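Local coordinates for twin-arginine translocation pathway signal (PDB 5IM2), which probably serves as the solute-binding protein of a TRAP transporter, holding an aromatic carboxylate such as benzoate between its two lobes for delivery to the membrane components, at residues Q99-A104 with A120-R125; R125-E130 with E341-R346; F129-M134 with T195-K200; Q150-D155 with G350-T355. All coordinates share one frame; numbering follows the deposited sequence.

Contact 1 (Q99-A104 with A120-R125); sequences QLYDQA and AGRFPR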
loop_
_atom_site.group_PDB
_atom_site.type_symbol
_atom_site.label_atom_id
_atom_site.label_comp_id
_atom_site.label_asym_id
_atom_site.label_seq_id
_atom_site.Cartn_x
_atom_site.Cartn_y
_atom_site.Cartn_z
ATOM N N GLN A 99 -11.287 8.379 -5.033
ATOM C CA GLN A 99 -12.183 8.199 -6.174
ATOM C C GLN A 99 -11.589 7.366 -7.313
ATOM O O GLN A 99 -12.323 7.036 -8.252
ATOM C CB GLN A 99 -12.626 9.576 -6.689
ATOM C CG GLN A 99 -13.548 10.332 -5.668
ATOM C CD GLN A 99 -13.498 11.874 -5.798
ATOM O OE1 GLN A 99 -13.066 12.418 -6.817
ATOM N NE2 GLN A 99 -13.952 12.576 -4.753
ATOM N N LEU A 100 -10.306 6.989 -7.243
ATOM C CA LEU A 100 -9.666 6.275 -8.356
ATOM C C LEU A 100 -10.401 4.994 -8.699
ATOM O O LEU A 100 -10.721 4.740 -9.871
ATOM C CB LEU A 100 -8.201 5.981 -8.032
ATOM C CG LEU A 100 -7.259 7.171 -8.241
ATOM C CD1 LEU A 100 -5.940 6.911 -7.545
ATOM C CD2 LEU A 100 -7.030 7.546 -9.714
ATOM N N TYR A 101 -10.698 4.174 -7.688
ATOM C CA TYR A 101 -11.325 2.882 -7.964
ATOM C C TYR A 101 -12.620 3.055 -8.757
ATOM O O TYR A 101 -12.810 2.413 -9.792
ATOM C CB TYR A 101 -11.558 2.114 -6.658
ATOM C CG TYR A 101 -12.011 0.703 -6.885
ATOM C CD1 TYR A 101 -11.087 -0.321 -7.083
ATOM C CD2 TYR A 101 -13.367 0.397 -6.956
ATOM C CE1 TYR A 101 -11.509 -1.609 -7.322
ATOM C CE2 TYR A 101 -13.800 -0.888 -7.189
ATOM C CZ TYR A 101 -12.859 -1.888 -7.370
ATOM O OH TYR A 101 -13.315 -3.174 -7.612
ATOM N N ASP A 102 -13.497 3.966 -8.322
ATOM C CA ASP A 102 -14.758 4.198 -9.020
ATOM C C ASP A 102 -14.562 4.777 -10.414
ATOM O O ASP A 102 -15.417 4.569 -11.287
ATOM C CB ASP A 102 -15.661 5.097 -8.177
ATOM C CG ASP A 102 -16.304 4.336 -7.043
ATOM O OD1 ASP A 102 -16.670 3.166 -7.288
ATOM O OD2 ASP A 102 -16.385 4.871 -5.915
ATOM N N GLN A 103 -13.470 5.512 -10.653
ATOM C CA GLN A 103 -13.215 5.999 -12.005
ATOM C C GLN A 103 -12.954 4.848 -12.968
ATOM O O GLN A 103 -13.389 4.894 -14.129
ATOM C CB GLN A 103 -12.033 6.962 -12.035
ATOM C CG GLN A 103 -12.305 8.320 -11.417
ATOM C CD GLN A 103 -11.057 9.181 -11.286
ATOM O OE1 GLN A 103 -9.937 8.757 -11.615
ATOM N NE2 GLN A 103 -11.241 10.397 -10.765
ATOM N N ALA A 104 -12.223 3.823 -12.521
ATOM C CA ALA A 104 -12.026 2.642 -13.359
ATOM C C ALA A 104 -13.328 1.882 -13.495
ATOM O O ALA A 104 -13.747 1.534 -14.602
ATOM C CB ALA A 104 -10.936 1.721 -12.789
ATOM N N ALA A 120 -13.061 4.386 2.888
ATOM C CA ALA A 120 -13.408 3.823 4.194
ATOM C C ALA A 120 -14.380 2.642 4.135
ATOM O O ALA A 120 -15.474 2.748 3.580
ATOM C CB ALA A 120 -14.017 4.942 5.042
ATOM N N GLY A 121 -13.983 1.517 4.734
ATOM C CA GLY A 121 -14.843 0.348 4.867
ATOM C C GLY A 121 -15.460 -0.231 3.598
ATOM O O GLY A 121 -16.349 -1.079 3.682
ATOM N N ARG A 122 -14.988 0.183 2.419
ATOM C CA ARG A 122 -15.469 -0.384 1.158
ATOM C C ARG A 122 -14.889 -1.775 0.891
ATOM O O ARG A 122 -15.566 -2.630 0.310
ATOM C CB ARG A 122 -15.096 0.537 -0.000
ATOM C CG ARG A 122 -15.369 0.024 -1.392
ATOM C CD ARG A 122 -16.749 0.392 -1.900
ATOM N NE ARG A 122 -16.805 0.249 -3.356
ATOM C CZ ARG A 122 -16.526 1.215 -4.239
ATOM N NH1 ARG A 122 -16.178 2.444 -3.847
ATOM N NH2 ARG A 122 -16.613 0.954 -5.538
ATOM N N PHE A 123 -13.641 -2.015 1.284
ATOM C CA PHE A 123 -12.935 -3.263 0.980
ATOM C C PHE A 123 -12.446 -3.884 2.287
ATOM O O PHE A 123 -11.254 -3.895 2.590
ATOM C CB PHE A 123 -11.784 -3.027 0.003
ATOM C CG PHE A 123 -12.181 -2.318 -1.228
ATOM C CD1 PHE A 123 -12.923 -2.971 -2.219
ATOM C CD2 PHE A 123 -11.863 -0.973 -1.414
ATOM C CE1 PHE A 123 -13.317 -2.311 -3.379
ATOM C CE2 PHE A 123 -12.244 -0.318 -2.567
ATOM C CZ PHE A 123 -12.967 -0.990 -3.565
ATOM N N PRO A 124 -13.369 -4.412 3.099
ATOM C CA PRO A 124 -12.981 -4.838 4.446
ATOM C C PRO A 124 -12.082 -6.052 4.482
ATOM O O PRO A 124 -11.238 -6.137 5.378
ATOM C CB PRO A 124 -14.327 -5.123 5.117
ATOM C CG PRO A 124 -15.266 -5.424 4.006
ATOM C CD PRO A 124 -14.816 -4.536 2.873
ATOM N N ARG A 125 -12.225 -7.014 3.571
ATOM C CA ARG A 125 -11.481 -8.259 3.776
ATOM C C ARG A 125 -9.995 -8.151 3.412
ATOM O O ARG A 125 -9.158 -8.847 4.009
ATOM C CB ARG A 125 -12.138 -9.383 2.981
ATOM C CG ARG A 125 -13.440 -9.837 3.553
ATOM C CD ARG A 125 -14.200 -10.701 2.594
ATOM N NE ARG A 125 -14.854 -9.891 1.591
ATOM C CZ ARG A 125 -15.743 -10.351 0.715
ATOM N NH1 ARG A 125 -16.068 -11.640 0.687
ATOM N NH2 ARG A 125 -16.295 -9.517 -0.148
#
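Phe123 drives its ring edge into the face of Tyr101, an edge-to-face (T-shaped) pair with planes 67° apart and centroids separated by 4.9 Å. The touching atom is Phe123 CZ, which stands over the middle of the tyrosine ring, 3.7 Å from Tyr101 CD2. This is the buried, close-fitting half of the contact; the Tyr101 hydroxyl is held beyond it by Asp159 and Thr160. Toward solvent the chemistry changes to charge. Arg122 grips Asp102 end-on: NH2 lies 2.8 Å from Asp102 OD1, whereas NH1 makes a longer bond of 3.2 Å to Asp102 OD2. Both oxygens are met on their syn sides, and the two flat groups are nearly coplanar. With CG anti to the backbone N (chi1 173°), Arg122 lays CG over the centre of the Phe123 ring, and the bend at chi2 (90°) then turns the chain toward Asp102. Arg122 NH2 also lies at the edge of the Tyr101 ring. Helix 100-106 is thereby fastened to the loop that follows strand 111-114, while Leu100 and Ala104 pack on that strand.

Contact 2 (R125-E130 with E341-R346); sequences RIEVFE and EDMNQR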
loop_
_atom_site.group_PDB
_atom_site.type_symbol
_atom_site.label_atom_id
_atom_site.label_comp_id
_atom_site.label_asym_id
_atom_site.label_seq_id
_atom_site.Cartn_x
_atom_site.Cartn_y
_atom_site.Cartn_z
ATOM N N ARG A 125 -12.225 -7.014 3.571
ATOM C CA ARG A 125 -11.481 -8.259 3.776
ATOM C C ARG A 125 -9.995 -8.151 3.412
ATOM O O ARG A 125 -9.158 -8.847 4.009
ATOM C CB ARG A 125 -12.138 -9.383 2.981
ATOM C CG ARG A 125 -13.440 -9.837 3.553
ATOM C CD ARG A 125 -14.200 -10.701 2.594
ATOM N NE ARG A 125 -14.854 -9.891 1.591
ATOM C CZ ARG A 125 -15.743 -10.351 0.715
ATOM N NH1 ARG A 125 -16.068 -11.640 0.687
ATOM N NH2 ARG A 125 -16.295 -9.517 -0.148
ATOM N N ILE A 126 -9.629 -7.294 2.450
ATOM C CA ILE A 126 -8.224 -7.180 2.088
ATOM C C ILE A 126 -7.414 -6.537 3.210
ATOM O O ILE A 126 -6.176 -6.641 3.242
ATOM C CB ILE A 126 -8.070 -6.398 0.771
ATOM C CG1 ILE A 126 -6.656 -6.580 0.246
ATOM C CG2 ILE A 126 -8.391 -4.934 0.938
ATOM C CD1 ILE A 126 -6.374 -5.804 -1.055
ATOM N N GLU A 127 -8.101 -5.883 4.152
ATOM C CA GLU A 127 -7.457 -5.187 5.258
ATOM C C GLU A 127 -6.681 -6.103 6.199
ATOM O O GLU A 127 -5.929 -5.598 7.033
ATOM C CB GLU A 127 -8.489 -4.453 6.121
ATOM C CG GLU A 127 -9.227 -3.300 5.537
ATOM C CD GLU A 127 -10.266 -2.750 6.542
ATOM O OE1 GLU A 127 -10.737 -3.504 7.456
ATOM O OE2 GLU A 127 -10.620 -1.567 6.422
ATOM N N VAL A 128 -6.851 -7.423 6.100
ATOM C CA VAL A 128 -6.129 -8.345 6.962
ATOM C C VAL A 128 -4.620 -8.110 6.835
ATOM O O VAL A 128 -3.854 -8.326 7.785
ATOM C CB VAL A 128 -6.545 -9.792 6.618
ATOM C CG1 VAL A 128 -6.037 -10.213 5.245
ATOM C CG2 VAL A 128 -6.110 -10.745 7.719
ATOM N N PHE A 129 -4.169 -7.674 5.666
ATOM C CA PHE A 129 -2.732 -7.505 5.422
ATOM C C PHE A 129 -2.170 -6.233 6.017
ATOM O O PHE A 129 -0.935 -6.083 6.088
ATOM C CB PHE A 129 -2.462 -7.557 3.916
ATOM C CG PHE A 129 -2.654 -8.924 3.366
ATOM C CD1 PHE A 129 -1.695 -9.905 3.563
ATOM C CD2 PHE A 129 -3.855 -9.289 2.758
ATOM C CE1 PHE A 129 -1.908 -11.181 3.133
ATOM C CE2 PHE A 129 -4.071 -10.573 2.318
ATOM C CZ PHE A 129 -3.114 -11.524 2.514
ATOM N N GLU A 130 -3.053 -5.358 6.489
ATOM C CA GLU A 130 -2.721 -4.090 7.123
ATOM C C GLU A 130 -2.726 -4.184 8.642
ATOM O O GLU A 130 -2.416 -3.195 9.315
ATOM C CB GLU A 130 -3.707 -2.998 6.671
ATOM C CG GLU A 130 -3.617 -2.776 5.165
ATOM C CD GLU A 130 -4.547 -1.710 4.622
ATOM O OE1 GLU A 130 -5.428 -1.234 5.351
ATOM O OE2 GLU A 130 -4.384 -1.363 3.437
ATOM N N GLU A 341 -13.754 -9.655 14.690
ATOM C CA GLU A 341 -15.123 -9.420 15.130
ATOM C C GLU A 341 -15.904 -8.599 14.101
ATOM O O GLU A 341 -17.080 -8.888 13.824
ATOM C CB GLU A 341 -15.076 -8.738 16.492
ATOM C CG GLU A 341 -16.401 -8.634 17.209
ATOM C CD GLU A 341 -16.239 -8.247 18.670
ATOM O OE1 GLU A 341 -15.101 -7.916 19.070
ATOM O OE2 GLU A 341 -17.243 -8.280 19.419
ATOM N N ASP A 342 -15.269 -7.579 13.512
ATOM C CA ASP A 342 -15.916 -6.786 12.464
ATOM C C ASP A 342 -16.252 -7.636 11.242
ATOM O O ASP A 342 -17.312 -7.445 10.623
ATOM C CB ASP A 342 -15.026 -5.610 12.059
ATOM C CG ASP A 342 -15.713 -4.682 11.105
ATOM O OD1 ASP A 342 -16.897 -4.358 11.352
ATOM O OD2 ASP A 342 -15.093 -4.273 10.105
ATOM N N MET A 343 -15.352 -8.554 10.852
ATOM C CA MET A 343 -15.647 -9.425 9.710
ATOM C C MET A 343 -16.825 -10.346 10.026
ATOM O O MET A 343 -17.693 -10.574 9.179
ATOM C CB MET A 343 -14.421 -10.252 9.322
ATOM C CG MET A 343 -13.216 -9.436 8.778
ATOM S SD MET A 343 -13.595 -8.245 7.467
ATOM C CE MET A 343 -13.598 -6.769 8.482
ATOM N N ASN A 344 -16.862 -10.904 11.233
ATOM C CA ASN A 344 -17.980 -11.762 11.599
ATOM C C ASN A 344 -19.298 -10.999 11.517
ATOM O O ASN A 344 -20.311 -11.535 11.045
ATOM C CB ASN A 344 -17.799 -12.307 13.018
ATOM C CG ASN A 344 -16.664 -13.306 13.139
ATOM O OD1 ASN A 344 -16.223 -13.914 12.156
ATOM N ND2 ASN A 344 -16.187 -13.484 14.364
ATOM N N GLN A 345 -19.320 -9.755 12.011
ATOM C CA GLN A 345 -20.536 -8.959 11.925
ATOM C C GLN A 345 -20.924 -8.648 10.484
ATOM O O GLN A 345 -22.101 -8.373 10.220
ATOM C CB GLN A 345 -20.363 -7.660 12.710
ATOM C CG GLN A 345 -20.502 -7.844 14.204
ATOM C CD GLN A 345 -19.602 -6.924 15.006
ATOM O OE1 GLN A 345 -19.121 -5.904 14.503
ATOM N NE2 GLN A 345 -19.369 -7.284 16.266
ATOM N N ARG A 346 -19.964 -8.652 9.559
ATOM C CA ARG A 346 -20.246 -8.433 8.145
ATOM C C ARG A 346 -20.670 -9.710 7.427
ATOM O O ARG A 346 -20.918 -9.666 6.217
ATOM C CB ARG A 346 -19.027 -7.819 7.468
ATOM C CG ARG A 346 -18.756 -6.433 7.946
ATOM C CD ARG A 346 -17.454 -5.958 7.365
ATOM N NE ARG A 346 -17.078 -4.619 7.786
ATOM C CZ ARG A 346 -17.357 -3.506 7.118
ATOM N NH1 ARG A 346 -18.024 -3.546 5.971
ATOM N NH2 ARG A 346 -16.953 -2.345 7.599
#
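A 3-10 turn, residues 126-130, faces the last turn of helix 334-345, and the two backbones come nearest at Arg125 and Met343, whose CA atoms are 7.3 Å apart. In this solute-binding protein of the DctP family, the contact sets a C-terminal helix against the long loop between strand 111-114 and helix 138-152. Met343 supplies nearly all of the helix's share of the touching surface. Its side chain is bent, and its sulfur rests against the aliphatic part of Arg125, with Met343 SD 4.2 Å from Arg125 CG. The guanidinium of Arg125 is engaged by Asp155 and Glu156. Beyond the sulfur, the CE methyl comes more loosely toward the carboxylate of Glu127, 4.5 Å from Glu127 OE1. That carboxylate is itself paired with Arg196 and bonded by Gln197, so an apolar methyl lies beside a buried charge that has its own partners. Asp342 also binds Arg196, which would offset the proximity of two acidic groups. Within the helix end, Arg346 NE donates to Asp342 OD2 over 3.1 Å; the oxygen lies near the guanidinium plane, but the donor stands 44° above the carboxylate plane.

Contact 3 (F129-M134 with T195-K200); sequences FELPFM and TRQVTK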
loop_
_atom_site.group_PDB
_atom_site.type_symbol
_atom_site.label_atom_id
_atom_site.label_comp_id
_atom_site.label_asym_id
_atom_site.label_seq_id
_atom_site.Cartn_x
_atom_site.Cartn_y
_atom_site.Cartn_z
ATOM N N PHE A 129 -4.169 -7.674 5.666
ATOM C CA PHE A 129 -2.732 -7.505 5.422
ATOM C C PHE A 129 -2.170 -6.233 6.017
ATOM O O PHE A 129 -0.935 -6.083 6.088
ATOM C CB PHE A 129 -2.462 -7.557 3.916
ATOM C CG PHE A 129 -2.654 -8.924 3.366
ATOM C CD1 PHE A 129 -1.695 -9.905 3.563
ATOM C CD2 PHE A 129 -3.855 -9.289 2.758
ATOM C CE1 PHE A 129 -1.908 -11.181 3.133
ATOM C CE2 PHE A 129 -4.071 -10.573 2.318
ATOM C CZ PHE A 129 -3.114 -11.524 2.514
ATOM N N GLU A 130 -3.053 -5.358 6.489
ATOM C CA GLU A 130 -2.721 -4.090 7.123
ATOM C C GLU A 130 -2.726 -4.184 8.642
ATOM O O GLU A 130 -2.416 -3.195 9.315
ATOM C CB GLU A 130 -3.707 -2.998 6.671
ATOM C CG GLU A 130 -3.617 -2.776 5.165
ATOM C CD GLU A 130 -4.547 -1.710 4.622
ATOM O OE1 GLU A 130 -5.428 -1.234 5.351
ATOM O OE2 GLU A 130 -4.384 -1.363 3.437
ATOM N N LEU A 131 -2.993 -5.365 9.202
ATOM C CA LEU A 131 -3.010 -5.547 10.641
ATOM C C LEU A 131 -1.591 -5.570 11.192
ATOM O O LEU A 131 -0.620 -5.760 10.454
ATOM C CB LEU A 131 -3.739 -6.844 11.005
ATOM C CG LEU A 131 -5.210 -6.923 10.576
ATOM C CD1 LEU A 131 -5.720 -8.294 10.812
ATOM C CD2 LEU A 131 -6.037 -5.925 11.343
ATOM N N PRO A 132 -1.424 -5.371 12.489
ATOM C CA PRO A 132 -0.065 -5.216 13.008
ATOM C C PRO A 132 0.761 -6.483 12.805
ATOM O O PRO A 132 0.288 -7.604 13.031
ATOM C CB PRO A 132 -0.290 -4.890 14.489
ATOM C CG PRO A 132 -1.580 -4.215 14.486
ATOM C CD PRO A 132 -2.423 -4.951 13.481
ATOM N N PHE A 133 2.001 -6.291 12.368
ATOM C CA PHE A 133 3.011 -7.365 12.342
ATOM C C PHE A 133 2.507 -8.599 11.576
ATOM O O PHE A 133 2.524 -9.735 12.077
ATOM C CB PHE A 133 3.449 -7.706 13.767
ATOM C CG PHE A 133 4.104 -6.543 14.464
ATOM C CD1 PHE A 133 5.407 -6.219 14.189
ATOM C CD2 PHE A 133 3.404 -5.750 15.349
ATOM C CE1 PHE A 133 6.013 -5.157 14.774
ATOM C CE2 PHE A 133 4.007 -4.677 15.951
ATOM C CZ PHE A 133 5.328 -4.379 15.683
ATOM N N MET A 134 2.020 -8.353 10.349
ATOM C CA MET A 134 1.592 -9.404 9.417
ATOM C C MET A 134 2.642 -9.737 8.363
ATOM O O MET A 134 2.825 -10.918 8.026
ATOM C CB MET A 134 0.304 -9.002 8.697
ATOM C CG MET A 134 -0.930 -8.958 9.542
ATOM S SD MET A 134 -1.460 -10.605 10.067
ATOM C CE MET A 134 -1.928 -11.306 8.523
ATOM N N THR A 195 -4.995 4.306 6.044
ATOM C CA THR A 195 -6.236 3.544 6.048
ATOM C C THR A 195 -6.733 3.385 7.487
ATOM O O THR A 195 -5.963 3.526 8.434
ATOM C CB THR A 195 -6.021 2.166 5.466
ATOM O OG1 THR A 195 -5.200 1.438 6.390
ATOM C CG2 THR A 195 -5.339 2.242 4.105
ATOM N N ARG A 196 -7.991 2.954 7.638
ATOM C CA ARG A 196 -8.569 2.805 8.984
ATOM C C ARG A 196 -7.838 1.751 9.827
ATOM O O ARG A 196 -7.757 1.889 11.049
ATOM C CB ARG A 196 -10.066 2.492 8.881
ATOM C CG ARG A 196 -10.402 1.053 8.582
ATOM C CD ARG A 196 -11.900 0.760 8.706
ATOM N NE ARG A 196 -12.174 -0.656 8.454
ATOM C CZ ARG A 196 -13.198 -1.342 8.959
ATOM N NH1 ARG A 196 -14.084 -0.758 9.763
ATOM N NH2 ARG A 196 -13.336 -2.631 8.658
ATOM N N GLN A 197 -7.305 0.662 9.240
ATOM C CA GLN A 197 -6.611 -0.264 10.130
ATOM C C GLN A 197 -5.316 0.327 10.655
ATOM O O GLN A 197 -4.914 0.018 11.767
ATOM C CB GLN A 197 -6.309 -1.624 9.463
ATOM C CG GLN A 197 -7.478 -2.551 9.317
ATOM C CD GLN A 197 -8.375 -2.622 10.512
ATOM O OE1 GLN A 197 -7.910 -2.701 11.654
ATOM N NE2 GLN A 197 -9.669 -2.657 10.262
ATOM N N VAL A 198 -4.623 1.162 9.871
ATOM C CA VAL A 198 -3.400 1.750 10.392
ATOM C C VAL A 198 -3.729 2.833 11.410
ATOM O O VAL A 198 -3.041 2.968 12.430
ATOM C CB VAL A 198 -2.543 2.284 9.233
ATOM C CG1 VAL A 198 -1.210 2.823 9.733
ATOM C CG2 VAL A 198 -2.327 1.180 8.200
ATOM N N THR A 199 -4.799 3.608 11.173
ATOM C CA THR A 199 -5.165 4.643 12.155
ATOM C C THR A 199 -5.701 4.019 13.430
ATOM O O THR A 199 -5.446 4.543 14.527
ATOM C CB THR A 199 -6.170 5.647 11.586
ATOM O OG1 THR A 199 -7.366 4.991 11.175
ATOM C CG2 THR A 199 -5.571 6.446 10.440
ATOM N N LYS A 200 -6.359 2.859 13.324
ATOM C CA LYS A 200 -6.769 2.144 14.536
ATOM C C LYS A 200 -5.560 1.717 15.355
ATOM O O LYS A 200 -5.551 1.853 16.592
ATOM C CB LYS A 200 -7.636 0.951 14.157
ATOM C CG LYS A 200 -9.039 1.365 13.778
ATOM C CD LYS A 200 -9.890 0.183 13.372
ATOM C CE LYS A 200 -11.173 0.646 12.679
ATOM N NZ LYS A 200 -11.924 1.640 13.500
HETATM O O HOH W 1 -2.490 -1.993 11.707
HETATM O O HOH W 2 -7.720 -0.471 6.472
#
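Glu130 and Gln197 bring the most surface to this contact, and they meet first through their stems, with Glu130 CB 4.1 Å from Gln197 CB. Beyond CG the glutamate runs extended (chi2 -180°), which brings its carboxylate to Thr195, the N-cap residue of helix 196-205, whose side chain is about 7 Å from the bound benzoate. Thr195 OG1 donates to Glu130 OE1 at 2.9 Å, approaching from well above the carboxylate plane. Water 2 donates a second hydrogen bond to Glu130 OE1 and accepts from Gln197 N; the acid thus holds the N-cap residue directly and the first turn through a water. The other oxygen, OE2, accepts from the backbone of Thr262. Gln197 bends at chi2 (-43°) and runs side by side with Leu131, whose CD2 methyl lies 3.7 Å from Gln197 OE1; Gln197 NE2 is bonded to Glu127. Water 1 adds a backbone bridge, donating to Glu130 O and, at 3.2 Å, to Gln197 O. The join is therefore polar and partly hydrated, and a buried carboxylate with several donors at the start of a helix is probably stabilised as the anion, helped by the helix dipole.

Contact 4 (Q150-D155 with G350-T355); sequences QTMALD and GRQLLT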
loop_
_atom_site.group_PDB
_atom_site.type_symbol
_atom_site.label_atom_id
_atom_site.label_comp_id
_atom_site.label_asym_id
_atom_site.label_seq_id
_atom_site.Cartn_x
_atom_site.Cartn_y
_atom_site.Cartn_z
ATOM N N GLN A 150 -8.189 -14.002 -4.436
ATOM C CA GLN A 150 -8.685 -14.866 -5.494
ATOM C C GLN A 150 -9.477 -16.026 -4.931
ATOM O O GLN A 150 -10.457 -16.463 -5.536
ATOM C CB GLN A 150 -7.516 -15.400 -6.317
ATOM C CG GLN A 150 -7.086 -14.492 -7.417
ATOM C CD GLN A 150 -8.063 -14.489 -8.565
ATOM O OE1 GLN A 150 -8.890 -13.584 -8.690
ATOM N NE2 GLN A 150 -7.972 -15.506 -9.416
ATOM N N THR A 151 -9.048 -16.562 -3.795
ATOM C CA THR A 151 -9.627 -17.799 -3.286
ATOM C C THR A 151 -10.649 -17.552 -2.193
ATOM O O THR A 151 -11.633 -18.285 -2.104
ATOM C CB THR A 151 -8.530 -18.738 -2.770
ATOM O OG1 THR A 151 -7.827 -18.129 -1.680
ATOM C CG2 THR A 151 -7.545 -19.043 -3.873
ATOM N N MET A 152 -10.475 -16.485 -1.417
ATOM C CA MET A 152 -11.268 -16.228 -0.223
ATOM C C MET A 152 -12.292 -15.115 -0.367
ATOM O O MET A 152 -13.277 -15.109 0.366
ATOM C CB MET A 152 -10.355 -15.821 0.944
ATOM C CG MET A 152 -9.171 -16.772 1.244
ATOM S SD MET A 152 -9.755 -18.458 1.555
ATOM C CE MET A 152 -10.488 -18.199 3.173
ATOM N N ALA A 153 -12.058 -14.153 -1.248
ATOM C CA ALA A 153 -12.807 -12.904 -1.256
ATOM C C ALA A 153 -12.905 -12.390 -2.689
ATOM O O ALA A 153 -12.679 -11.210 -2.971
ATOM C CB ALA A 153 -12.157 -11.864 -0.345
ATOM N N LEU A 154 -13.300 -13.277 -3.607
ATOM C CA LEU A 154 -13.359 -12.907 -5.013
ATOM C C LEU A 154 -14.435 -11.864 -5.274
ATOM O O LEU A 154 -14.312 -11.079 -6.219
ATOM C CB LEU A 154 -13.580 -14.157 -5.855
ATOM C CG LEU A 154 -13.530 -14.002 -7.372
ATOM C CD1 LEU A 154 -12.154 -13.549 -7.863
ATOM C CD2 LEU A 154 -13.937 -15.321 -7.987
ATOM N N ASP A 155 -15.473 -11.807 -4.440
ATOM C CA ASP A 155 -16.546 -10.849 -4.688
ATOM C C ASP A 155 -16.206 -9.435 -4.227
ATOM O O ASP A 155 -16.937 -8.507 -4.569
ATOM C CB ASP A 155 -17.817 -11.293 -3.988
ATOM C CG ASP A 155 -17.618 -11.438 -2.513
ATOM O OD1 ASP A 155 -17.019 -12.459 -2.100
ATOM O OD2 ASP A 155 -18.028 -10.524 -1.772
ATOM N N GLY A 350 -14.341 -14.459 9.941
ATOM C CA GLY A 350 -13.180 -13.624 10.220
ATOM C C GLY A 350 -11.987 -14.427 10.708
ATOM O O GLY A 350 -10.844 -14.177 10.315
ATOM N N ARG A 351 -12.241 -15.402 11.572
ATOM C CA ARG A 351 -11.188 -16.304 12.030
ATOM C C ARG A 351 -10.553 -17.061 10.873
ATOM O O ARG A 351 -9.325 -17.181 10.806
ATOM C CB ARG A 351 -11.780 -17.290 13.049
ATOM C CG ARG A 351 -10.806 -18.347 13.546
ATOM C CD ARG A 351 -9.546 -17.703 14.087
ATOM N NE ARG A 351 -9.852 -16.568 14.958
ATOM C CZ ARG A 351 -8.977 -15.628 15.307
ATOM N NH1 ARG A 351 -7.732 -15.675 14.856
ATOM N NH2 ARG A 351 -9.350 -14.635 16.106
ATOM N N GLN A 352 -11.370 -17.563 9.930
ATOM C CA GLN A 352 -10.796 -18.248 8.774
ATOM C C GLN A 352 -9.946 -17.298 7.948
ATOM O O GLN A 352 -8.876 -17.682 7.469
ATOM C CB GLN A 352 -11.888 -18.866 7.902
ATOM C CG GLN A 352 -11.365 -19.656 6.684
ATOM C CD GLN A 352 -10.576 -20.877 7.081
ATOM O OE1 GLN A 352 -11.089 -21.776 7.775
ATOM N NE2 GLN A 352 -9.303 -20.921 6.657
ATOM N N LEU A 353 -10.406 -16.052 7.753
ATOM C CA LEU A 353 -9.654 -15.140 6.894
ATOM C C LEU A 353 -8.281 -14.832 7.476
ATOM O O LEU A 353 -7.281 -14.757 6.748
ATOM C CB LEU A 353 -10.443 -13.852 6.678
ATOM C CG LEU A 353 -11.740 -14.026 5.865
ATOM C CD1 LEU A 353 -12.509 -12.750 5.939
ATOM C CD2 LEU A 353 -11.475 -14.436 4.369
ATOM N N LEU A 354 -8.211 -14.637 8.789
ATOM C CA LEU A 354 -6.930 -14.308 9.404
ATOM C C LEU A 354 -5.993 -15.510 9.404
ATOM O O LEU A 354 -4.785 -15.369 9.149
ATOM C CB LEU A 354 -7.158 -13.792 10.816
ATOM C CG LEU A 354 -5.900 -13.483 11.636
ATOM C CD1 LEU A 354 -5.100 -12.365 11.015
ATOM C CD2 LEU A 354 -6.273 -13.115 13.055
ATOM N N THR A 355 -6.545 -16.693 9.672
ATOM C CA THR A 355 -5.795 -17.946 9.617
ATOM C C THR A 355 -5.226 -18.173 8.220
ATOM O O THR A 355 -4.033 -18.492 8.057
ATOM C CB THR A 355 -6.713 -19.099 10.061
ATOM O OG1 THR A 355 -7.118 -18.878 11.413
ATOM C CG2 THR A 355 -6.019 -20.441 10.008
#
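Met152 and Leu353 slide past one another in opposite directions, which brings the base of the methionine to the end of the leucine: Met152 CB lies 3.9 Å from Leu353 CD2. The methionine then folds back through bends at chi2 (-56°) and chi3 (-72°), and its CE methyl comes within 4.1 Å of that same Leu353 CD2. Gln352 meets Met152 differently, crossing it at about a right angle, with Gln352 CG 3.9 Å from Met152 CE. This is helix-end packing: Met152 closes helix 138-152, and Ala153 is the first residue to leave helical geometry, whereas Gln352 and Leu353 lie in the opening turns of the C-terminal helix 350-367. The two partners differ in setting. Leu353 is buried and also touches Arg125, Phe348 and Trp339, while Gln352 is exposed, its NE2 bonded to the Thr356 hydroxyl. Nearby, Thr355 bonds back one turn to Arg351 O, which accepts from both Thr355 N and Thr355 OG1 on opposite faces of the carbonyl plane, the hydroxyl at 2.8 Å.

In the fold
From the N terminus, contact 1 closes first, a short loop through strand 111-114 that returns to helix 100-106. Residues 125-134 then start two longer closures: contact 3 reaches helix 196-205, and contact 2 runs much farther, to the end of helix 334-345. Contact 4, from the end of helix 138-152 to the start of helix 350-367, crosses both. Contacts 1 and 2 share Arg125, contacts 2 and 3 share Phe129 and Glu130, and salt bridges tie contact 2 to contacts 3 and 4. The loop before helix 138-152 is therefore a junction, joining helix 100-106, helix 196-205 and the two C-terminal helices.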